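Local coordinates for protein putative Acetyltransferase (Pyrococcus horikoshii, PDB 3DDD) that probably acts as a GNAT-family acetyltransferase, transferring an acyl group other than an amino-acyl group, and binds coenzyme A, at residues C79-N84 / I89-V94; R110-G115 / F137-E142. One frame throughout, in Å; residues are numbered along the deposited sequence.

Contact 1 (C79-N84 / I89-V94); sequences CIFFYN and IGLMGV. With COA (coenzyme A), chain B.
Cys-79 and Gly-90 form an antiparallel hydrogen-bonded pair: Cys-79 N donates to Gly-90 O at 2.9 Å, lying nearly on the line of the carbonyl although its N-H is bent (139°), and Gly-90 N returns a bond to Cys-79 O. That carbonyl is used twice, since Ile-89 CA also makes a C-H...O contact with Cys-79 O (3.2 Å). Next to this pair the side chains pack snugly on the face carrying Ile-80 and Ile-89, which cross obliquely with their CG1 atoms 3.9 Å apart. CG1 of Ile-80 stands anti to the backbone N (chi1 -170°), which lays its branch against Ile-89; helix 103-118 covers Ile-89 through Phe-108 and Leu-112. The two strands make a beta hairpin, and the positive phi of Leu-91 and the backbone hydrogen bonding of Gly-93 with Met-77 are consistent with the beta bulge of GNAT folds. Contacts are looser here. Partly exposed Leu-91 meets Cys-79 SG through CB at 4.0 Å, while its CD1 reaches the edge of the Phe-81 ring at CZ (4.4 Å), beside helix 47-60. Farther along, the strand meets coenzyme A, where Val-94 N donates to O9P of the cofactor at 2.8 Å.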
loop_
_atom_site.group_PDB
_atom_site.type_symbol
_atom_site.label_atom_id
_atom_site.label_comp_id
_atom_site.label_asym_id
_atom_site.label_seq_id
_atom_site.Cartn_x
_atom_site.Cartn_y
_atom_site.Cartn_z
ATOM N N CYS A 79 0.843 -10.556 -0.822
ATOM C CA CYS A 79 0.723 -10.059 -2.191
ATOM C C CYS A 79 1.929 -9.365 -2.719
ATOM O O CYS A 79 2.688 -8.755 -1.977
ATOM C CB CYS A 79 -0.391 -9.048 -2.328
ATOM S SG CYS A 79 -1.959 -9.621 -1.826
ATOM N N ILE A 80 2.096 -9.488 -4.031
ATOM C CA ILE A 80 3.129 -8.766 -4.767
ATOM C C ILE A 80 2.406 -7.954 -5.857
ATOM O O ILE A 80 1.432 -8.429 -6.458
ATOM C CB ILE A 80 4.244 -9.716 -5.308
ATOM C CG1 ILE A 80 5.405 -8.898 -5.847
ATOM C CG2 ILE A 80 3.734 -10.729 -6.343
ATOM C CD1 ILE A 80 6.620 -9.654 -6.035
ATOM N N PHE A 81 2.806 -6.698 -6.001
ATOM C CA PHE A 81 2.254 -5.790 -6.999
ATOM C C PHE A 81 3.403 -5.286 -7.875
ATOM O O PHE A 81 4.347 -4.691 -7.377
ATOM C CB PHE A 81 1.504 -4.623 -6.323
ATOM C CG PHE A 81 0.408 -5.078 -5.387
ATOM C CD1 PHE A 81 -0.809 -5.498 -5.881
ATOM C CD2 PHE A 81 0.613 -5.116 -4.013
ATOM C CE1 PHE A 81 -1.805 -5.948 -5.026
ATOM C CE2 PHE A 81 -0.374 -5.533 -3.157
ATOM C CZ PHE A 81 -1.583 -5.950 -3.650
ATOM N N PHE A 82 3.318 -5.565 -9.172
ATOM C CA PHE A 82 4.357 -5.183 -10.138
ATOM C C PHE A 82 4.143 -3.864 -10.840
ATOM O O PHE A 82 3.065 -3.579 -11.355
ATOM C CB PHE A 82 4.501 -6.251 -11.223
ATOM C CG PHE A 82 5.120 -7.495 -10.729
ATOM C CD1 PHE A 82 6.479 -7.563 -10.545
ATOM C CD2 PHE A 82 4.326 -8.576 -10.379
ATOM C CE1 PHE A 82 7.050 -8.709 -10.032
ATOM C CE2 PHE A 82 4.870 -9.708 -9.883
ATOM C CZ PHE A 82 6.237 -9.790 -9.709
ATOM N N TYR A 83 5.193 -3.071 -10.858
ATOM C CA TYR A 83 5.296 -1.914 -11.741
ATOM C C TYR A 83 6.441 -2.209 -12.749
ATOM O O TYR A 83 6.820 -3.383 -12.953
ATOM C CB TYR A 83 5.515 -0.655 -10.900
ATOM C CG TYR A 83 4.568 -0.588 -9.746
ATOM C CD1 TYR A 83 3.204 -0.472 -9.963
ATOM C CD2 TYR A 83 5.022 -0.700 -8.428
ATOM C CE1 TYR A 83 2.321 -0.440 -8.917
ATOM C CE2 TYR A 83 4.141 -0.653 -7.359
ATOM C CZ TYR A 83 2.789 -0.530 -7.608
ATOM O OH TYR A 83 1.905 -0.506 -6.565
ATOM N N ASN A 84 7.005 -1.184 -13.365
ATOM C CA ASN A 84 7.934 -1.413 -14.484
ATOM C C ASN A 84 9.307 -1.815 -14.003
ATOM O O ASN A 84 9.958 -2.644 -14.613
ATOM C CB ASN A 84 8.051 -0.169 -15.380
ATOM C CG ASN A 84 6.719 0.255 -15.993
ATOM O OD1 ASN A 84 5.763 -0.505 -16.001
ATOM N ND2 ASN A 84 6.662 1.474 -16.513
ATOM N N ILE A 89 5.729 -5.629 -2.052
ATOM C CA ILE A 89 5.069 -6.703 -1.319
ATOM C C ILE A 89 4.254 -6.077 -0.180
ATOM O O ILE A 89 4.748 -5.216 0.597
ATOM C CB ILE A 89 6.049 -7.794 -0.851
ATOM C CG1 ILE A 89 6.486 -8.628 -2.058
ATOM C CG2 ILE A 89 5.404 -8.732 0.172
ATOM C CD1 ILE A 89 7.802 -9.381 -1.871
ATOM N N GLY A 90 2.984 -6.456 -0.144
ATOM C CA GLY A 90 2.080 -5.989 0.872
ATOM C C GLY A 90 1.049 -7.002 1.306
ATOM O O GLY A 90 0.992 -8.118 0.771
ATOM N N LEU A 91 0.278 -6.644 2.330
ATOM C CA LEU A 91 -0.879 -7.448 2.759
ATOM C C LEU A 91 -0.468 -8.818 3.348
ATOM O O LEU A 91 -1.238 -9.764 3.339
ATOM C CB LEU A 91 -1.922 -7.569 1.598
ATOM C CG LEU A 91 -2.573 -6.277 1.051
ATOM C CD1 LEU A 91 -3.799 -6.525 0.096
ATOM C CD2 LEU A 91 -3.031 -5.374 2.220
HETATM N N MSE A 92 0.751 -8.899 3.899
HETATM C CA MSE A 92 1.177 -10.079 4.644
HETATM C C MSE A 92 0.371 -10.249 5.952
HETATM O O MSE A 92 0.172 -9.306 6.709
HETATM C CB MSE A 92 2.656 -10.007 4.989
HETATM C CG MSE A 92 3.599 -9.974 3.799
HETATM SE SE MSE A 92 3.880 -11.686 2.959
HETATM C CE MSE A 92 4.576 -12.648 4.515
ATOM N N GLY A 93 -0.036 -11.481 6.220
ATOM C CA GLY A 93 -0.925 -11.779 7.316
ATOM C C GLY A 93 -1.020 -13.266 7.545
ATOM O O GLY A 93 -1.258 -14.027 6.603
ATOM N N VAL A 94 -0.815 -13.677 8.802
ATOM C CA VAL A 94 -1.074 -15.049 9.235
ATOM C C VAL A 94 -1.936 -14.986 10.461
ATOM O O VAL A 94 -1.694 -14.184 11.359
ATOM C CB VAL A 94 0.232 -15.776 9.495
ATOM C CG1 VAL A 94 0.016 -17.168 10.184
ATOM C CG2 VAL A 94 0.991 -15.907 8.141
HETATM N N1A COA B . 7.191 -9.864 16.956
HETATM C C2A COA B . 8.440 -9.658 16.425
HETATM N N3A COA B . 8.838 -10.382 15.321
HETATM C C4A COA B . 7.971 -11.292 14.788
HETATM C C5A COA B . 6.707 -11.500 15.294
HETATM C C6A COA B . 6.326 -10.777 16.398
HETATM N N6A COA B . 5.274 -11.223 17.049
HETATM N N7A COA B . 6.064 -12.448 14.573
HETATM C C8A COA B . 6.909 -12.821 13.589
HETATM N N9A COA B . 8.081 -12.107 13.717
HETATM C C1B COA B . 9.228 -12.061 12.793
HETATM C C2B COA B . 10.451 -12.709 13.431
HETATM O O2B COA B . 11.652 -12.172 12.963
HETATM C C3B COA B . 10.328 -14.123 12.933
HETATM O O3B COA B . 11.549 -14.774 13.011
HETATM P P3B COA B . 12.007 -15.557 14.339
HETATM O O7A COA B . 13.213 -16.421 13.994
HETATM O O8A COA B . 10.872 -16.449 14.752
HETATM O O9A COA B . 12.521 -14.545 15.306
HETATM C C4B COA B . 9.882 -13.850 11.519
HETATM O O4B COA B . 8.906 -12.846 11.674
HETATM C C5B COA B . 9.331 -15.044 10.770
HETATM O O5B COA B . 8.399 -15.691 11.568
HETATM P P1A COA B . 7.196 -16.455 10.857
HETATM O O1A COA B . 6.728 -17.562 11.764
HETATM O O2A COA B . 7.557 -16.990 9.498
HETATM O O3A COA B . 6.144 -15.252 10.722
HETATM P P2A COA B . 4.557 -15.465 10.830
HETATM O O4A COA B . 4.002 -16.718 10.253
HETATM O O5A COA B . 4.132 -15.277 12.276
HETATM O O6A COA B . 4.003 -14.159 10.045
HETATM C CBP COA B . 3.645 -11.679 10.060
HETATM C CCP COA B . 4.568 -12.891 10.327
HETATM C CDP COA B . 2.900 -11.939 8.750
HETATM C CEP COA B . 4.566 -10.461 9.887
HETATM C CAP COA B . 2.748 -11.231 11.232
HETATM O OAP COA B . 2.821 -12.070 12.339
HETATM C C9P COA B . 1.303 -10.894 10.937
HETATM O O9P COA B . 0.449 -11.644 10.178
HETATM N N8P COA B . 0.796 -9.794 11.447
HETATM C C7P COA B . 0.012 -8.962 10.576
HETATM C C6P COA B . 0.184 -7.497 10.863
HETATM C C5P COA B . 1.613 -7.119 11.049
HETATM O O5P COA B . 1.872 -6.531 12.130
HETATM N N4P COA B . 2.511 -7.445 10.075
HETATM C C3P COA B . 2.341 -7.428 8.602
HETATM C C2P COA B . 2.749 -6.136 7.832
HETATM S S1P COA B . 4.528 -5.786 7.533
#

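Contact 2 (R110-G115 / F137-E142). With EDO (1,2-ethanediol), chain C.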
loop_
_atom_site.group_PDB
_atom_site.type_symbol
_atom_site.label_atom_id
_atom_site.label_comp_id
_atom_site.label_asym_id
_atom_site.label_seq_id
_atom_site.Cartn_x
_atom_site.Cartn_y
_atom_site.Cartn_z
ATOM N N ARG A 110 8.063 -17.333 -1.500
ATOM C CA ARG A 110 7.421 -17.633 -2.781
ATOM C C ARG A 110 7.137 -16.363 -3.583
ATOM O O ARG A 110 7.303 -16.323 -4.779
ATOM C CB ARG A 110 6.148 -18.430 -2.549
ATOM C CG ARG A 110 6.432 -19.916 -2.313
ATOM C CD ARG A 110 5.224 -20.608 -1.785
ATOM N NE ARG A 110 5.435 -21.989 -1.330
ATOM C CZ ARG A 110 4.939 -23.068 -1.939
ATOM N NH1 ARG A 110 4.231 -22.952 -3.049
ATOM N NH2 ARG A 110 5.135 -24.270 -1.423
ATOM N N LEU A 111 6.709 -15.323 -2.904
ATOM C CA LEU A 111 6.450 -14.042 -3.525
ATOM C C LEU A 111 7.720 -13.470 -4.121
ATOM O O LEU A 111 7.695 -12.917 -5.219
ATOM C CB LEU A 111 5.831 -13.074 -2.506
ATOM C CG LEU A 111 4.401 -13.411 -2.041
ATOM C CD1 LEU A 111 4.001 -12.536 -0.792
ATOM C CD2 LEU A 111 3.478 -13.153 -3.190
ATOM N N LEU A 112 8.822 -13.602 -3.391
ATOM C CA LEU A 112 10.127 -13.108 -3.834
ATOM C C LEU A 112 10.597 -13.856 -5.071
ATOM O O LEU A 112 11.326 -13.307 -5.908
ATOM C CB LEU A 112 11.175 -13.363 -2.734
ATOM C CG LEU A 112 12.133 -12.270 -2.359
ATOM C CD1 LEU A 112 11.273 -11.029 -2.071
ATOM C CD2 LEU A 112 13.005 -12.736 -1.133
ATOM N N GLU A 113 10.264 -15.147 -5.106
ATOM C CA GLU A 113 10.644 -16.042 -6.187
ATOM C C GLU A 113 10.019 -15.595 -7.476
ATOM O O GLU A 113 10.669 -15.607 -8.530
ATOM C CB GLU A 113 10.207 -17.475 -5.871
ATOM C CG GLU A 113 10.756 -18.528 -6.807
ATOM C CD GLU A 113 10.451 -19.951 -6.336
ATOM O OE1 GLU A 113 9.297 -20.222 -5.905
ATOM O OE2 GLU A 113 11.389 -20.782 -6.368
ATOM N N ILE A 114 8.732 -15.262 -7.384
ATOM C CA ILE A 114 7.972 -14.664 -8.483
ATOM C C ILE A 114 8.513 -13.297 -8.885
ATOM O O ILE A 114 8.613 -13.007 -10.061
ATOM C CB ILE A 114 6.469 -14.472 -8.087
ATOM C CG1 ILE A 114 5.761 -15.840 -7.979
ATOM C CG2 ILE A 114 5.741 -13.529 -9.055
ATOM C CD1 ILE A 114 4.525 -15.806 -7.088
ATOM N N GLY A 115 8.803 -12.454 -7.900
ATOM C CA GLY A 115 9.286 -11.093 -8.133
ATOM C C GLY A 115 10.662 -10.992 -8.796
ATOM O O GLY A 115 10.864 -10.159 -9.682
ATOM N N PHE A 137 15.831 -11.885 4.616
ATOM C CA PHE A 137 15.958 -11.900 3.161
ATOM C C PHE A 137 16.783 -10.719 2.609
ATOM O O PHE A 137 16.766 -10.440 1.411
ATOM C CB PHE A 137 14.567 -11.882 2.529
ATOM C CG PHE A 137 13.789 -13.143 2.735
ATOM C CD1 PHE A 137 13.922 -14.209 1.841
ATOM C CD2 PHE A 137 12.957 -13.288 3.813
ATOM C CE1 PHE A 137 13.207 -15.378 2.005
ATOM C CE2 PHE A 137 12.208 -14.475 4.000
ATOM C CZ PHE A 137 12.342 -15.521 3.096
ATOM N N LYS A 138 17.470 -10.020 3.508
ATOM C CA LYS A 138 18.489 -9.034 3.187
ATOM C C LYS A 138 17.893 -7.703 2.732
ATOM O O LYS A 138 18.588 -6.863 2.156
ATOM C CB LYS A 138 19.577 -9.631 2.242
ATOM C CG LYS A 138 20.379 -10.763 2.917
ATOM C CD LYS A 138 21.379 -11.537 1.992
ATOM N N PHE A 139 16.611 -7.493 3.034
ATOM C CA PHE A 139 16.008 -6.180 2.908
ATOM C C PHE A 139 16.702 -5.158 3.816
ATOM O O PHE A 139 16.959 -5.436 5.003
ATOM C CB PHE A 139 14.500 -6.234 3.191
ATOM C CG PHE A 139 13.686 -6.731 2.022
ATOM C CD1 PHE A 139 13.681 -8.092 1.680
ATOM C CD2 PHE A 139 12.923 -5.849 1.265
ATOM C CE1 PHE A 139 12.951 -8.554 0.628
ATOM C CE2 PHE A 139 12.160 -6.312 0.185
ATOM C CZ PHE A 139 12.184 -7.671 -0.144
ATOM N N VAL A 140 17.024 -3.994 3.236
ATOM C CA VAL A 140 17.715 -2.899 3.917
ATOM C C VAL A 140 16.751 -1.731 4.161
ATOM O O VAL A 140 15.854 -1.504 3.377
ATOM C CB VAL A 140 18.928 -2.376 3.078
ATOM C CG1 VAL A 140 20.000 -3.486 2.866
ATOM C CG2 VAL A 140 18.461 -1.809 1.746
ATOM N N ASP A 141 16.951 -0.988 5.245
ATOM C CA ASP A 141 16.117 0.168 5.571
ATOM C C ASP A 141 16.246 1.292 4.544
ATOM O O ASP A 141 17.350 1.606 4.081
ATOM C CB ASP A 141 16.476 0.755 6.942
ATOM C CG ASP A 141 16.201 -0.190 8.096
ATOM O OD1 ASP A 141 15.646 -1.269 7.887
ATOM O OD2 ASP A 141 16.551 0.169 9.228
ATOM N N GLU A 142 15.112 1.889 4.195
ATOM C CA GLU A 142 15.114 3.131 3.444
ATOM C C GLU A 142 14.801 4.302 4.381
ATOM O O GLU A 142 15.713 4.954 4.853
ATOM C CB GLU A 142 14.144 3.046 2.255
ATOM C CG GLU A 142 14.665 2.078 1.190
ATOM C CD GLU A 142 13.995 2.232 -0.155
ATOM O OE1 GLU A 142 12.780 2.516 -0.201
ATOM O OE2 GLU A 142 14.692 2.068 -1.172
HETATM C C1 EDO C . 3.457 -20.020 -6.389
HETATM O O1 EDO C . 4.566 -20.201 -5.517
HETATM C C2 EDO C . 2.393 -21.106 -6.190
HETATM O O2 EDO C . 2.384 -21.519 -4.834
#
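Leu-112 carries the whole of this helix-to-loop contact, placing one methyl against Phe-137 and the other against Phe-139. At the start of 110-115, two residues earlier, Arg-110 reaches in another direction. Its chain is extended from CG to NE, with CG anti to the carbonyl carbon (chi1 -80°), and carries the guanidinium out to a bound 1,2-ethanediol, probably from the crystallisation liquor. Arg-110 NH1 gives a weak, bent hydrogen bond to O2 of the diol (2.9 Å), which lies at the guanidinium edge, and NE makes a salt bridge to Glu-106 one turn back. With an alanine here, the Glu-106 carboxylate would probably be left without this charged mate and the diol without its NH1 donor. Leu-111 follows, packing on Leu-66 of strand 65-70. Leu-112 then turns to the second segment. Its CD2 comes obliquely to Phe-137 CD1, at 3.4 Å, though a chi1 of -134°, away from any staggered value, makes the exact placing of the methyls less certain. Its CD1 meets the rim of the Phe-139 ring almost in the ring plane, 4.0 Å from CZ, as the two side chains run past each other in opposite directions. The contact is entirely apolar. Farther on, Ile-114 touches Tyr-24 of strand 21-24. Across from the helix, Lys-138, with positive phi, is the C' residue of a Schellman motif that ends helix 131-136 and leads the chain into strand 140-149. Phe-137, just after the coenzyme A-binding Lys-136, packs edge-to-face with Phe-108 of helix 103-118, while Leu-112 and Phe-139 both rest on Ile-122 of strand 121-126, and Phe-139 also touches Leu-124 of the same strand.

How the contacts relate
Contact 1 lies near the centre of the chain and contact 2 farther out, the two contact centres being about 10 Å apart, yet both are largely buried. Strand 86-94 leads along the chain to helix 103-118, and this helix lies over the hairpin: Ile-80 CD1 packs 3.5 Å from Leu-111 O, and the ring of Phe-82 reaches Gly-115. One helix therefore serves both contacts, Leu-111 and the backbone at Gly-115 meeting the hairpin and Leu-112 the two phenylalanines. Contact 1 combines backbone hydrogen bonds with apolar side chains; contact 2 has no hydrogen bond across it and rests on methyl-to-ring packing, its charged residues bonding elsewhere.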